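Local coordinates for sulfur carrier protein ThiS adenylyltransferase (Escherichia coli, PDB 1ZFN) that catalyses the ATP-dependent adenylation of the C-terminal glycine of the sulfur carrier protein ThiS, a step of thiamine diphosphate biosynthesis, at residues Q73-T78 with Q87-R92; I36-L41 with L59-D64. All coordinates share one frame; numbering follows the deposited sequence.

Contact 1: residues Q73-T78 with Q87-R92. With ATP (adenosine-5'-triphosphate), chain F.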
ATOM      1  N   GLN A  73      -9.030   2.304   4.403  1.00 46.01           N
ATOM      2  CA  GLN A  73      -8.563   1.456   5.479  1.00 47.80           C
ATOM      3  C   GLN A  73      -8.935   0.035   5.077  1.00 49.30           C
ATOM      4  O   GLN A  73      -9.867  -0.568   5.611  1.00 48.58           O
ATOM      5  CB  GLN A  73      -9.223   1.878   6.784  1.00 47.76           C
ATOM      6  CG  GLN A  73      -9.278   3.391   6.912  1.00 49.47           C
ATOM      7  CD  GLN A  73      -9.442   3.880   8.334  1.00 49.53           C
ATOM      8  OE1 GLN A  73     -10.069   3.225   9.161  1.00 50.20           O
ATOM      9  NE2 GLN A  73      -8.894   5.058   8.619  1.00 49.30           N
ATOM     10  N   ILE A  74      -8.178  -0.467   4.106  1.00 50.99           N
ATOM     11  CA  ILE A  74      -8.343  -1.784   3.506  1.00 52.38           C
ATOM     12  C   ILE A  74      -8.540  -3.020   4.387  1.00 54.36           C
ATOM     13  O   ILE A  74      -9.015  -4.044   3.906  1.00 56.10           O
ATOM     14  CB  ILE A  74      -7.172  -2.062   2.583  1.00 51.32           C
ATOM     15  CG1 ILE A  74      -5.873  -1.850   3.358  1.00 49.94           C
ATOM     16  CG2 ILE A  74      -7.252  -1.151   1.364  1.00 49.40           C
ATOM     17  CD1 ILE A  74      -4.640  -2.331   2.661  1.00 51.83           C
ATOM     18  N   LEU A  75      -8.178  -2.945   5.660  1.00 54.72           N
ATOM     19  CA  LEU A  75      -8.337  -4.086   6.557  1.00 54.52           C
ATOM     20  C   LEU A  75      -9.805  -4.319   6.967  1.00 55.84           C
ATOM     21  O   LEU A  75     -10.206  -5.452   7.232  1.00 56.25           O
ATOM     22  CB  LEU A  75      -7.452  -3.880   7.796  1.00 53.28           C
ATOM     23  CG  LEU A  75      -7.266  -4.945   8.886  1.00 55.07           C
ATOM     24  CD1 LEU A  75      -6.942  -6.305   8.288  1.00 53.46           C
ATOM     25  CD2 LEU A  75      -6.143  -4.497   9.824  1.00 53.54           C
ATOM     26  N   PHE A  76     -10.611  -3.258   6.985  1.00 56.48           N
ATOM     27  CA  PHE A  76     -12.016  -3.367   7.386  1.00 56.39           C
ATOM     28  C   PHE A  76     -12.996  -3.605   6.236  1.00 57.96           C
ATOM     29  O   PHE A  76     -12.639  -3.520   5.063  1.00 58.72           O
ATOM     30  CB  PHE A  76     -12.441  -2.106   8.147  1.00 53.22           C
ATOM     31  CG  PHE A  76     -11.435  -1.644   9.169  1.00 50.81           C
ATOM     32  CD1 PHE A  76     -11.037  -0.313   9.212  1.00 48.83           C
ATOM     33  CD2 PHE A  76     -10.884  -2.534  10.085  1.00 50.86           C
ATOM     34  CE1 PHE A  76     -10.097   0.135  10.154  1.00 49.19           C
ATOM     35  CE2 PHE A  76      -9.945  -2.099  11.034  1.00 51.14           C
ATOM     36  CZ  PHE A  76      -9.551  -0.754  11.065  1.00 49.54           C
ATOM     37  N   THR A  77     -14.234  -3.919   6.605  1.00 59.23           N
ATOM     38  CA  THR A  77     -15.325  -4.164   5.662  1.00 61.71           C
ATOM     39  C   THR A  77     -16.572  -3.475   6.234  1.00 61.26           C
ATOM     40  O   THR A  77     -16.592  -3.144   7.416  1.00 61.96           O
ATOM     41  CB  THR A  77     -15.602  -5.676   5.494  1.00 64.89           C
ATOM     42  OG1 THR A  77     -16.694  -5.854   4.587  1.00 68.87           O
ATOM     43  CG2 THR A  77     -15.964  -6.316   6.818  1.00 65.69           C
ATOM     44  N   THR A  78     -17.605  -3.253   5.421  1.00 60.84           N
ATOM     45  CA  THR A  78     -18.806  -2.569   5.921  1.00 61.04           C
ATOM     46  C   THR A  78     -19.423  -3.301   7.116  1.00 61.41           C
ATOM     47  O   THR A  78     -19.901  -2.670   8.060  1.00 60.25           O
ATOM     48  CB  THR A  78     -19.879  -2.415   4.833  1.00 60.91           C
ATOM     49  OG1 THR A  78     -20.503  -3.680   4.608  1.00 64.36           O
ATOM     50  CG2 THR A  78     -19.259  -1.925   3.529  1.00 60.62           C
ATOM     51  N   GLN A  87     -10.042  -4.386  17.782  1.00 50.15           N
ATOM     52  CA  GLN A  87     -10.639  -5.710  17.788  1.00 51.32           C
ATOM     53  C   GLN A  87     -10.734  -6.249  16.366  1.00 52.08           C
ATOM     54  O   GLN A  87     -10.116  -7.265  16.044  1.00 53.63           O
ATOM     55  CB  GLN A  87     -12.027  -5.680  18.433  1.00 51.90           C
ATOM     56  CG  GLN A  87     -11.970  -5.497  19.945  1.00 55.19           C
ATOM     57  CD  GLN A  87     -13.339  -5.490  20.610  1.00 56.92           C
ATOM     58  OE1 GLN A  87     -14.318  -6.049  20.080  1.00 56.31           O
ATOM     59  NE2 GLN A  87     -13.413  -4.868  21.791  1.00 55.43           N
ATOM     60  N   VAL A  88     -11.487  -5.564  15.511  1.00 52.27           N
ATOM     61  CA  VAL A  88     -11.647  -5.999  14.130  1.00 51.59           C
ATOM     62  C   VAL A  88     -10.304  -6.265  13.462  1.00 53.03           C
ATOM     63  O   VAL A  88     -10.142  -7.266  12.763  1.00 53.31           O
ATOM     64  CB  VAL A  88     -12.415  -4.948  13.287  1.00 50.26           C
ATOM     65  CG1 VAL A  88     -12.616  -5.467  11.851  1.00 47.64           C
ATOM     66  CG2 VAL A  88     -13.766  -4.636  13.940  1.00 48.42           C
ATOM     67  N   SER A  89      -9.344  -5.368  13.669  1.00 54.64           N
ATOM     68  CA  SER A  89      -8.021  -5.525  13.072  1.00 56.92           C
ATOM     69  C   SER A  89      -7.370  -6.832  13.513  1.00 58.58           C
ATOM     70  O   SER A  89      -6.984  -7.659  12.681  1.00 58.63           O
ATOM     71  CB  SER A  89      -7.120  -4.350  13.450  1.00 57.61           C
ATOM     72  OG  SER A  89      -7.465  -3.186  12.730  1.00 56.95           O
ATOM     73  N   GLN A  90      -7.236  -7.004  14.824  1.00 59.80           N
ATOM     74  CA  GLN A  90      -6.647  -8.215  15.376  1.00 61.25           C
ATOM     75  C   GLN A  90      -7.308  -9.440  14.747  1.00 60.97           C
ATOM     76  O   GLN A  90      -6.651 -10.309  14.170  1.00 61.23           O
ATOM     77  CB  GLN A  90      -6.846  -8.239  16.893  1.00 62.44           C
ATOM     78  CG  GLN A  90      -6.875  -9.630  17.506  1.00 66.11           C
ATOM     79  CD  GLN A  90      -7.008  -9.595  19.016  1.00 68.89           C
ATOM     80  OE1 GLN A  90      -6.020  -9.428  19.736  1.00 70.23           O
ATOM     81  NE2 GLN A  90      -8.237  -9.736  19.504  1.00 69.28           N
ATOM     82  N   GLN A  91      -8.623  -9.486  14.870  1.00 60.01           N
ATOM     83  CA  GLN A  91      -9.423 -10.568  14.343  1.00 60.04           C
ATOM     84  C   GLN A  91      -9.073 -10.917  12.897  1.00 60.61           C
ATOM     85  O   GLN A  91      -8.823 -12.079  12.578  1.00 61.72           O
ATOM     86  CB  GLN A  91     -10.884 -10.172  14.447  1.00 60.82           C
ATOM     87  CG  GLN A  91     -11.851 -11.292  14.323  1.00 62.37           C
ATOM     88  CD  GLN A  91     -13.237 -10.848  14.712  1.00 64.39           C
ATOM     89  OE1 GLN A  91     -13.434 -10.278  15.786  1.00 62.99           O
ATOM     90  NE2 GLN A  91     -14.209 -11.105  13.845  1.00 65.27           N
ATOM     91  N   ARG A  92      -9.040  -9.917  12.019  1.00 61.06           N
ATOM     92  CA  ARG A  92      -8.741 -10.185  10.616  1.00 61.50           C
ATOM     93  C   ARG A  92      -7.297 -10.561  10.324  1.00 60.29           C
ATOM     94  O   ARG A  92      -7.043 -11.303   9.382  1.00 59.53           O
ATOM     95  CB  ARG A  92      -9.122  -9.004   9.721  1.00 64.13           C
ATOM     96  CG  ARG A  92      -9.162  -9.406   8.248  1.00 66.97           C
ATOM     97  CD  ARG A  92     -10.284 -10.420   8.025  1.00 71.17           C
ATOM     98  NE  ARG A  92     -10.237 -11.139   6.750  1.00 74.26           N
ATOM     99  CZ  ARG A  92     -10.001 -10.583   5.563  1.00 77.10           C
ATOM    100  NH1 ARG A  92      -9.771  -9.279   5.468  1.00 78.47           N
ATOM    101  NH2 ARG A  92     -10.030 -11.326   4.460  1.00 78.22           N
TER
HETATM  102  PG  ATP F 253     -10.660  10.369   9.269  1.00 56.03           P
HETATM  103  O1G ATP F 253     -10.995  11.086  10.451  1.00 53.58           O
HETATM  104  O2G ATP F 253     -11.771   9.776   8.335  1.00 59.07           O
HETATM  105  O3G ATP F 253      -9.684  11.337   8.675  1.00 55.70           O
HETATM  106  PB  ATP F 253      -9.237   8.496  10.943  1.00 53.33           P
HETATM  107  O1B ATP F 253      -8.491   9.349  11.905  1.00 54.30           O
HETATM  108  O2B ATP F 253      -9.621   7.137  11.420  1.00 57.30           O
HETATM  109  O3B ATP F 253      -9.829   9.055   9.594  1.00 56.90           O
HETATM  110  PA  ATP F 253      -6.520   8.154   9.963  1.00 47.08           P
HETATM  111  O1A ATP F 253      -5.968   7.187   9.121  1.00 50.47           O
HETATM  112  O2A ATP F 253      -5.959   9.586   9.940  1.00 48.58           O
HETATM  113  O3A ATP F 253      -8.113   7.890   9.909  1.00 52.21           O
HETATM  114  O5' ATP F 253      -6.426   7.651  11.441  1.00 51.96           O
HETATM  115  C5' ATP F 253      -5.377   7.039  12.030  1.00 51.87           C
HETATM  116  C4' ATP F 253      -5.774   6.278  13.311  1.00 53.06           C
HETATM  117  O4' ATP F 253      -5.083   6.442  14.506  1.00 54.47           O
HETATM  118  C3' ATP F 253      -7.333   6.327  13.691  1.00 51.98           C
HETATM  119  O3' ATP F 253      -8.035   5.120  13.508  1.00 53.91           O
HETATM  120  C2' ATP F 253      -7.188   7.034  15.006  1.00 53.25           C
HETATM  121  O2' ATP F 253      -8.304   6.667  15.761  1.00 53.65           O
HETATM  122  C1' ATP F 253      -5.946   6.523  15.589  1.00 55.71           C
HETATM  123  N9  ATP F 253      -5.277   7.335  16.617  1.00 59.34           N
HETATM  124  C8  ATP F 253      -5.032   8.683  16.645  1.00 61.51           C
HETATM  125  N7  ATP F 253      -4.372   9.014  17.773  1.00 62.43           N
HETATM  126  C5  ATP F 253      -4.187   7.872  18.483  1.00 63.14           C
HETATM  127  C6  ATP F 253      -3.565   7.595  19.737  1.00 62.48           C
HETATM  128  N6  ATP F 253      -2.953   8.487  20.507  1.00 61.52           N
HETATM  129  N1  ATP F 253      -3.555   6.281  20.183  1.00 63.70           N
HETATM  130  C2  ATP F 253      -4.126   5.241  19.447  1.00 63.95           C
HETATM  131  N3  ATP F 253      -4.725   5.526  18.227  1.00 63.75           N
HETATM  132  C4  ATP F 253      -4.765   6.815  17.757  1.00 62.55           C
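Ser89 OG is the polar atom about which this contact gathers: it is hydrogen-bonded to the carbonyl of Lys85, one turn back in helix 85-96, and two side chains of the loop close on it. Phe76 is one of them, its ring set so that the hydroxyl lies at the edge, near the ring plane, with CE2 3.2 Å from Ser89 OG. Leu75 is the other, bringing CD2 to 3.5 Å from Ser89 OG. With its CG anti to the backbone N (chi1 -174°), Leu75 also carries CD1 to the aliphatic root of Arg92, 3.8 Å from Arg92 CB, and the two side chains run past each other in opposite directions. Val88 adds a methyl, CG1 standing 3.8 Å from Phe76 CD2. A type I turn from Gln73 to Phe76, closed by Phe76 N to Gln73 O (3.1 Å), folds the loop back. Gln73 reaches the other way: its NE2 lies 3.2 Å from ATP O3A, while its OE1 accepts a hydrogen bond from Lys85 NZ, itself hydrogen-bonded to ATP. No hydrogen bond joins the loop to residues 87-92; serine, its hydroxyl satisfied within the helix, therefore suits a largely apolar interface next to the nucleotide pocket.

Contact 2: residues I36-L41 with L59-D64. With ATP (adenosine-5'-triphosphate), chain F.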
ATOM      1  N   ILE A  36       0.785   2.150  16.597  1.00 49.96           N
ATOM      2  CA  ILE A  36      -0.186   3.055  17.214  1.00 50.67           C
ATOM      3  C   ILE A  36      -1.044   3.678  16.102  1.00 50.03           C
ATOM      4  O   ILE A  36      -0.554   4.474  15.304  1.00 50.59           O
ATOM      5  CB  ILE A  36       0.481   4.235  18.011  1.00 51.91           C
ATOM      6  CG1 ILE A  36       1.719   3.784  18.791  1.00 52.67           C
ATOM      7  CG2 ILE A  36      -0.496   4.773  19.026  1.00 51.64           C
ATOM      8  CD1 ILE A  36       2.935   3.616  17.939  1.00 56.56           C
ATOM      9  N   GLY A  37      -2.320   3.315  16.047  1.00 48.79           N
ATOM     10  CA  GLY A  37      -3.190   3.866  15.024  1.00 49.76           C
ATOM     11  C   GLY A  37      -3.495   2.859  13.934  1.00 50.92           C
ATOM     12  O   GLY A  37      -2.575   2.356  13.283  1.00 51.30           O
ATOM     13  N   LEU A  38      -4.776   2.566  13.714  1.00 49.88           N
ATOM     14  CA  LEU A  38      -5.151   1.587  12.701  1.00 50.15           C
ATOM     15  C   LEU A  38      -6.085   2.171  11.637  1.00 49.92           C
ATOM     16  O   LEU A  38      -7.153   1.631  11.338  1.00 49.52           O
ATOM     17  CB  LEU A  38      -5.781   0.362  13.381  1.00 50.62           C
ATOM     18  CG  LEU A  38      -4.919  -0.314  14.467  1.00 50.26           C
ATOM     19  CD1 LEU A  38      -5.739  -1.383  15.180  1.00 50.79           C
ATOM     20  CD2 LEU A  38      -3.662  -0.913  13.848  1.00 47.79           C
ATOM     21  N   GLY A  39      -5.651   3.286  11.063  1.00 50.31           N
ATOM     22  CA  GLY A  39      -6.422   3.944  10.034  1.00 49.25           C
ATOM     23  C   GLY A  39      -5.856   3.716   8.645  1.00 48.64           C
ATOM     24  O   GLY A  39      -5.609   2.579   8.244  1.00 48.55           O
ATOM     25  N   GLY A  40      -5.642   4.807   7.916  1.00 47.83           N
ATOM     26  CA  GLY A  40      -5.134   4.729   6.560  1.00 45.40           C
ATOM     27  C   GLY A  40      -3.706   4.258   6.442  1.00 43.90           C
ATOM     28  O   GLY A  40      -3.349   3.622   5.460  1.00 44.19           O
ATOM     29  N   LEU A  41      -2.883   4.583   7.429  1.00 43.52           N
ATOM     30  CA  LEU A  41      -1.488   4.162   7.418  1.00 43.74           C
ATOM     31  C   LEU A  41      -1.334   2.803   8.102  1.00 45.62           C
ATOM     32  O   LEU A  41      -0.796   1.865   7.513  1.00 45.68           O
ATOM     33  CB  LEU A  41      -0.618   5.176   8.149  1.00 39.66           C
ATOM     34  CG  LEU A  41      -0.473   6.606   7.629  1.00 37.64           C
ATOM     35  CD1 LEU A  41       0.029   7.454   8.788  1.00 36.77           C
ATOM     36  CD2 LEU A  41       0.478   6.688   6.433  1.00 33.95           C
ATOM     37  N   LEU A  59      -1.424  -3.886  18.288  1.00 63.60           N
ATOM     38  CA  LEU A  59      -2.224  -2.918  17.545  1.00 63.84           C
ATOM     39  C   LEU A  59      -3.043  -2.045  18.506  1.00 64.26           C
ATOM     40  O   LEU A  59      -3.930  -2.540  19.211  1.00 63.43           O
ATOM     41  CB  LEU A  59      -3.152  -3.659  16.584  1.00 62.87           C
ATOM     42  CG  LEU A  59      -2.543  -4.839  15.814  1.00 63.07           C
ATOM     43  CD1 LEU A  59      -3.643  -5.508  14.999  1.00 62.50           C
ATOM     44  CD2 LEU A  59      -1.396  -4.378  14.913  1.00 61.40           C
ATOM     45  N   ALA A  60      -2.738  -0.748  18.527  1.00 64.16           N
ATOM     46  CA  ALA A  60      -3.423   0.198  19.409  1.00 63.99           C
ATOM     47  C   ALA A  60      -4.306   1.199  18.676  1.00 63.88           C
ATOM     48  O   ALA A  60      -3.856   1.902  17.770  1.00 63.52           O
ATOM     49  CB  ALA A  60      -2.399   0.951  20.259  1.00 62.37           C
ATOM     50  N   ASP A  61      -5.569   1.260  19.074  1.00 63.75           N
ATOM     51  CA  ASP A  61      -6.492   2.203  18.473  1.00 65.29           C
ATOM     52  C   ASP A  61      -7.756   2.301  19.300  1.00 66.29           C
ATOM     53  O   ASP A  61      -8.382   1.288  19.635  1.00 65.08           O
ATOM     54  CB  ASP A  61      -6.843   1.808  17.039  1.00 66.14           C
ATOM     55  CG  ASP A  61      -7.423   2.971  16.246  1.00 66.15           C
ATOM     56  OD1 ASP A  61      -8.465   3.518  16.665  1.00 65.14           O
ATOM     57  OD2 ASP A  61      -6.831   3.341  15.208  1.00 65.02           O
ATOM     58  N   ASP A  62      -8.132   3.542  19.601  1.00 68.18           N
ATOM     59  CA  ASP A  62      -9.304   3.837  20.413  1.00 68.72           C
ATOM     60  C   ASP A  62     -10.586   4.105  19.621  1.00 65.98           C
ATOM     61  O   ASP A  62     -11.657   4.225  20.203  1.00 64.68           O
ATOM     62  CB  ASP A  62      -8.994   5.037  21.305  1.00 74.16           C
ATOM     63  CG  ASP A  62      -9.900   5.113  22.508  1.00 79.89           C
ATOM     64  OD1 ASP A  62      -9.730   6.053  23.308  1.00 85.26           O
ATOM     65  OD2 ASP A  62     -10.776   4.236  22.661  1.00 82.44           O
ATOM     66  N   ASP A  63     -10.481   4.173  18.299  1.00 64.75           N
ATOM     67  CA  ASP A  63     -11.644   4.459  17.457  1.00 64.38           C
ATOM     68  C   ASP A  63     -12.422   3.212  17.010  1.00 62.52           C
ATOM     69  O   ASP A  63     -11.970   2.079  17.185  1.00 62.77           O
ATOM     70  CB  ASP A  63     -11.185   5.235  16.217  1.00 67.65           C
ATOM     71  CG  ASP A  63     -12.219   6.236  15.727  1.00 70.73           C
ATOM     72  OD1 ASP A  63     -13.430   5.996  15.903  1.00 72.22           O
ATOM     73  OD2 ASP A  63     -11.811   7.264  15.148  1.00 74.18           O
ATOM     74  N   ASP A  64     -13.605   3.444  16.444  1.00 60.95           N
ATOM     75  CA  ASP A  64     -14.464   2.385  15.917  1.00 60.41           C
ATOM     76  C   ASP A  64     -14.398   2.467  14.393  1.00 58.16           C
ATOM     77  O   ASP A  64     -13.836   3.412  13.844  1.00 58.44           O
ATOM     78  CB  ASP A  64     -15.915   2.580  16.366  1.00 64.70           C
ATOM     79  CG  ASP A  64     -16.138   2.185  17.808  1.00 69.30           C
ATOM     80  OD1 ASP A  64     -15.839   1.027  18.161  1.00 71.92           O
ATOM     81  OD2 ASP A  64     -16.619   3.029  18.590  1.00 73.80           O
TER
HETATM   82  PG  ATP F 253     -10.660  10.369   9.269  1.00 56.03           P
HETATM   83  O1G ATP F 253     -10.995  11.086  10.451  1.00 53.58           O
HETATM   84  O2G ATP F 253     -11.771   9.776   8.335  1.00 59.07           O
HETATM   85  O3G ATP F 253      -9.684  11.337   8.675  1.00 55.70           O
HETATM   86  PB  ATP F 253      -9.237   8.496  10.943  1.00 53.33           P
HETATM   87  O1B ATP F 253      -8.491   9.349  11.905  1.00 54.30           O
HETATM   88  O2B ATP F 253      -9.621   7.137  11.420  1.00 57.30           O
HETATM   89  O3B ATP F 253      -9.829   9.055   9.594  1.00 56.90           O
HETATM   90  PA  ATP F 253      -6.520   8.154   9.963  1.00 47.08           P
HETATM   91  O1A ATP F 253      -5.968   7.187   9.121  1.00 50.47           O
HETATM   92  O2A ATP F 253      -5.959   9.586   9.940  1.00 48.58           O
HETATM   93  O3A ATP F 253      -8.113   7.890   9.909  1.00 52.21           O
HETATM   94  O5' ATP F 253      -6.426   7.651  11.441  1.00 51.96           O
HETATM   95  C5' ATP F 253      -5.377   7.039  12.030  1.00 51.87           C
HETATM   96  C4' ATP F 253      -5.774   6.278  13.311  1.00 53.06           C
HETATM   97  O4' ATP F 253      -5.083   6.442  14.506  1.00 54.47           O
HETATM   98  C3' ATP F 253      -7.333   6.327  13.691  1.00 51.98           C
HETATM   99  O3' ATP F 253      -8.035   5.120  13.508  1.00 53.91           O
HETATM  100  C2' ATP F 253      -7.188   7.034  15.006  1.00 53.25           C
HETATM  101  O2' ATP F 253      -8.304   6.667  15.761  1.00 53.65           O
HETATM  102  C1' ATP F 253      -5.946   6.523  15.589  1.00 55.71           C
HETATM  103  N9  ATP F 253      -5.277   7.335  16.617  1.00 59.34           N
HETATM  104  C8  ATP F 253      -5.032   8.683  16.645  1.00 61.51           C
HETATM  105  N7  ATP F 253      -4.372   9.014  17.773  1.00 62.43           N
HETATM  106  C5  ATP F 253      -4.187   7.872  18.483  1.00 63.14           C
HETATM  107  C6  ATP F 253      -3.565   7.595  19.737  1.00 62.48           C
HETATM  108  N6  ATP F 253      -2.953   8.487  20.507  1.00 61.52           N
HETATM  109  N1  ATP F 253      -3.555   6.281  20.183  1.00 63.70           N
HETATM  110  C2  ATP F 253      -4.126   5.241  19.447  1.00 63.95           C
HETATM  111  N3  ATP F 253      -4.725   5.526  18.227  1.00 63.75           N
HETATM  112  C4  ATP F 253      -4.765   6.815  17.757  1.00 62.55           C
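This is a nucleotide-binding contact of a Rossmann-type fold, at the C-terminal ends of the neighbouring parallel strands 32-36 and 56-60, which run out into loops that contact ATP. Residues 37-41 belong to the glycine-rich turn into helix 42-51. Ile36 and Ala60 form a parallel bridge, continued by Gly37 N bonding to Ala60 O at 2.7 Å. Beyond the strand end, Asp61 reaches across with CG anti to its backbone N (chi1 -161°). Asp61 OD2 takes the Leu38 amide on the anti lone pair, 2.7 Å from Leu38 N at an N-H...O angle of 164°. Asp61 OD2 also accepts a hydrogen bond from ATP O3', 2.7 Å away. Asp61 OD1 accepts a longer one from ATP O2' and, nearly in line with its C-O bond, one from the amide of Asp63, making an Asx turn. Four donors thus hold one carboxylate and fix its rotation. Replaced by an alanine, Asp61 would lose both oxygens, and the two ribose hydroxyls and the amides of Leu38 and Asp63 would probably be left without this acceptor. Glycine suits position 37, where a side chain would strike the ribose and its own backbone, and position 39, where one would strike the alpha phosphate. The Leu38 side chain crosses that of Leu59 at about a right angle, Leu38 CD1 to Leu59 CB 3.7 Å. Gly40 N donates almost straight to ATP O1A, at 2.7 Å and 172°.

From the N terminus, strand 32-36 runs into the glycine turn, helix 42-51 crosses over, and strand 56-60 returns beside the first; contact 2 closes this beta-alpha-beta loop. The chain then continues through the 73-78 loop to helix 85-96, and contact 1 closes that second, shorter loop. The two follow in series, neither nesting nor crossing. Their centres lie 10 Å apart, and they touch: Gln73 NE2 packs 3.1 Å from Gly39 CA, and Phe76 CZ lies 3.4 Å from Leu38 O. Both also reach the same ATP, so strand ends, glycine turn, loop and helix 85-96 converge on one nucleotide, with Lys85 beside both contacts. On its far side, contact 1 meets the second subunit.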